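Local coordinates for protein OXA-46 oxacillinase (Pseudomonas aeruginosa, PDB 3IF6) that probably hydrolyses beta-lactam antibiotics to substituted beta-amino acids, as a class D serine beta-lactamase that confers antibiotic resistance, at residues L178-L183 with P230-L235. Residues are numbered along the deposited sequence; the frame is centred on the assembly and turned at random.
Sequences LYRNQL and PVFFAL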
loop_
_atom_site.group_PDB
_atom_site.type_symbol
_atom_site.label_atom_id
_atom_site.label_comp_id
_atom_site.label_asym_id
_atom_site.label_seq_id
_atom_site.Cartn_x
_atom_site.Cartn_y
_atom_site.Cartn_z
ATOM N N LEU B 178 -7.214 13.221 -1.760
ATOM C CA LEU B 178 -6.175 12.433 -1.105
ATOM C C LEU B 178 -5.380 11.609 -2.106
ATOM O O LEU B 178 -4.148 11.668 -2.124
ATOM C CB LEU B 178 -6.782 11.529 -0.020
ATOM C CG LEU B 178 -5.857 10.578 0.757
ATOM C CD1 LEU B 178 -4.624 11.270 1.369
ATOM C CD2 LEU B 178 -6.628 9.827 1.822
ATOM N N TYR B 179 -6.098 10.867 -2.941
ATOM C CA TYR B 179 -5.527 10.147 -4.059
ATOM C C TYR B 179 -4.597 10.978 -4.969
ATOM O O TYR B 179 -3.575 10.462 -5.442
ATOM C CB TYR B 179 -6.658 9.596 -4.907
ATOM C CG TYR B 179 -6.205 8.845 -6.118
ATOM C CD1 TYR B 179 -5.719 7.538 -6.011
ATOM C CD2 TYR B 179 -6.279 9.419 -7.387
ATOM C CE1 TYR B 179 -5.322 6.826 -7.123
ATOM C CE2 TYR B 179 -5.866 8.711 -8.506
ATOM C CZ TYR B 179 -5.385 7.410 -8.363
ATOM O OH TYR B 179 -4.984 6.684 -9.472
ATOM N N ARG B 180 -4.964 12.231 -5.245
ATOM C CA ARG B 180 -4.206 13.067 -6.185
ATOM C C ARG B 180 -3.171 13.961 -5.492
ATOM O O ARG B 180 -2.590 14.855 -6.127
ATOM C CB ARG B 180 -5.158 13.952 -7.004
ATOM C CG ARG B 180 -5.870 13.256 -8.118
ATOM C CD ARG B 180 -7.242 13.893 -8.361
ATOM N NE ARG B 180 -8.240 12.918 -8.825
ATOM C CZ ARG B 180 -7.986 11.858 -9.604
ATOM N NH1 ARG B 180 -6.752 11.627 -10.065
ATOM N NH2 ARG B 180 -8.974 11.028 -9.942
ATOM N N ASN B 181 -2.978 13.722 -4.193
ATOM C CA ASN B 181 -2.016 14.433 -3.340
ATOM C C ASN B 181 -2.350 15.909 -3.175
ATOM O O ASN B 181 -1.522 16.701 -2.715
ATOM C CB ASN B 181 -0.562 14.167 -3.791
ATOM C CG ASN B 181 -0.258 12.678 -3.875
ATOM O OD1 ASN B 181 -0.333 11.966 -2.855
ATOM N ND2 ASN B 181 0.029 12.183 -5.089
ATOM N N GLN B 182 -3.609 16.225 -3.485
ATOM C CA GLN B 182 -4.139 17.583 -3.486
ATOM C C GLN B 182 -4.447 18.189 -2.113
ATOM O O GLN B 182 -4.737 19.378 -2.034
ATOM C CB GLN B 182 -5.418 17.656 -4.320
ATOM C CG GLN B 182 -5.291 17.250 -5.790
ATOM C CD GLN B 182 -6.598 17.487 -6.582
ATOM O OE1 GLN B 182 -7.723 17.326 -6.064
ATOM N NE2 GLN B 182 -6.445 17.882 -7.845
ATOM N N LEU B 183 -4.401 17.409 -1.038
ATOM C CA LEU B 183 -4.746 17.936 0.286
ATOM C C LEU B 183 -3.665 18.833 0.911
ATOM O O LEU B 183 -2.476 18.657 0.641
ATOM C CB LEU B 183 -5.101 16.783 1.238
ATOM C CG LEU B 183 -6.457 16.076 1.076
ATOM C CD1 LEU B 183 -6.465 14.760 1.865
ATOM C CD2 LEU B 183 -7.639 16.978 1.469
ATOM N N PRO B 230 -8.524 4.916 -10.843
ATOM C CA PRO B 230 -9.241 4.542 -9.631
ATOM C C PRO B 230 -10.753 4.387 -9.816
ATOM O O PRO B 230 -11.360 5.043 -10.691
ATOM C CB PRO B 230 -8.940 5.701 -8.681
ATOM C CG PRO B 230 -8.759 6.876 -9.610
ATOM C CD PRO B 230 -8.328 6.371 -10.953
ATOM N N VAL B 231 -11.337 3.508 -8.996
ATOM C CA VAL B 231 -12.774 3.493 -8.743
ATOM C C VAL B 231 -12.986 3.854 -7.264
ATOM O O VAL B 231 -12.705 3.059 -6.378
ATOM C CB VAL B 231 -13.407 2.122 -9.121
ATOM C CG1 VAL B 231 -14.909 2.148 -8.987
ATOM C CG2 VAL B 231 -13.055 1.775 -10.543
ATOM N N PHE B 232 -13.407 5.083 -6.991
ATOM C CA PHE B 232 -13.792 5.475 -5.626
ATOM C C PHE B 232 -15.135 4.858 -5.263
ATOM O O PHE B 232 -15.902 4.488 -6.163
ATOM C CB PHE B 232 -13.789 6.997 -5.472
ATOM C CG PHE B 232 -12.441 7.619 -5.763
ATOM C CD1 PHE B 232 -12.048 7.893 -7.080
ATOM C CD2 PHE B 232 -11.540 7.898 -4.726
ATOM C CE1 PHE B 232 -10.792 8.462 -7.353
ATOM C CE2 PHE B 232 -10.307 8.458 -4.993
ATOM C CZ PHE B 232 -9.934 8.740 -6.323
ATOM N N PHE B 233 -15.381 4.687 -3.958
ATOM C CA PHE B 233 -16.674 4.202 -3.433
ATOM C C PHE B 233 -16.930 4.778 -2.055
ATOM O O PHE B 233 -16.006 5.139 -1.345
ATOM C CB PHE B 233 -16.828 2.668 -3.444
ATOM C CG PHE B 233 -15.792 1.934 -2.627
ATOM C CD1 PHE B 233 -16.022 1.649 -1.286
ATOM C CD2 PHE B 233 -14.564 1.522 -3.214
ATOM C CE1 PHE B 233 -15.044 0.966 -0.513
ATOM C CE2 PHE B 233 -13.588 0.846 -2.462
ATOM C CZ PHE B 233 -13.827 0.571 -1.109
ATOM N N ALA B 234 -18.202 4.942 -1.731
ATOM C CA ALA B 234 -18.643 5.422 -0.458
ATOM C C ALA B 234 -20.074 4.931 -0.302
ATOM O O ALA B 234 -20.992 5.403 -0.993
ATOM C CB ALA B 234 -18.578 6.905 -0.399
ATOM N N LEU B 235 -20.226 3.946 0.578
ATOM C CA LEU B 235 -21.487 3.313 0.901
ATOM C C LEU B 235 -21.801 3.639 2.349
ATOM O O LEU B 235 -20.885 3.751 3.157
ATOM C CB LEU B 235 -21.430 1.779 0.668
ATOM C CG LEU B 235 -22.466 0.871 1.389
ATOM C CD1 LEU B 235 -22.935 -0.337 0.574
ATOM C CD2 LEU B 235 -22.035 0.431 2.808
#
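P230 lays its ring over one face of the Y179 phenol. CG leads: it sits 4.0 Å from the centroid of the Y179 ring and 30° off the normal, a CH-pi contact displaced toward the hydroxyl end, where P230 CG is 3.6 Å from Y179 CE2. P230 CD reaches on to the phenol oxygen, 3.7 Å from Y179 OH. With CG anti to the backbone N (chi1 179°), Y179 runs out from the last turn of helix 168-179 to meet strand 229-238. This is the alpha/beta part of the serine beta-lactamase fold, with that helix packed against the central mixed sheet; V231 turns to the opposite side, onto helix 247-259. F232 comes back to the Y179 side and drives its tip in near the root of the tyrosine, F232 CZ lying 3.7 Å from Y179 CB. The two rings form an offset edge-to-face pair, the phenylalanine edge toward the tyrosine face, planes at 88° and centroids 5.5 Å apart. W223 adds a third aromatic ring, meeting both. Alongside, the bent R180 chain brings NH2 within 4.1 Å of F232 CE1, and that same nitrogen forms a salt bridge with E49.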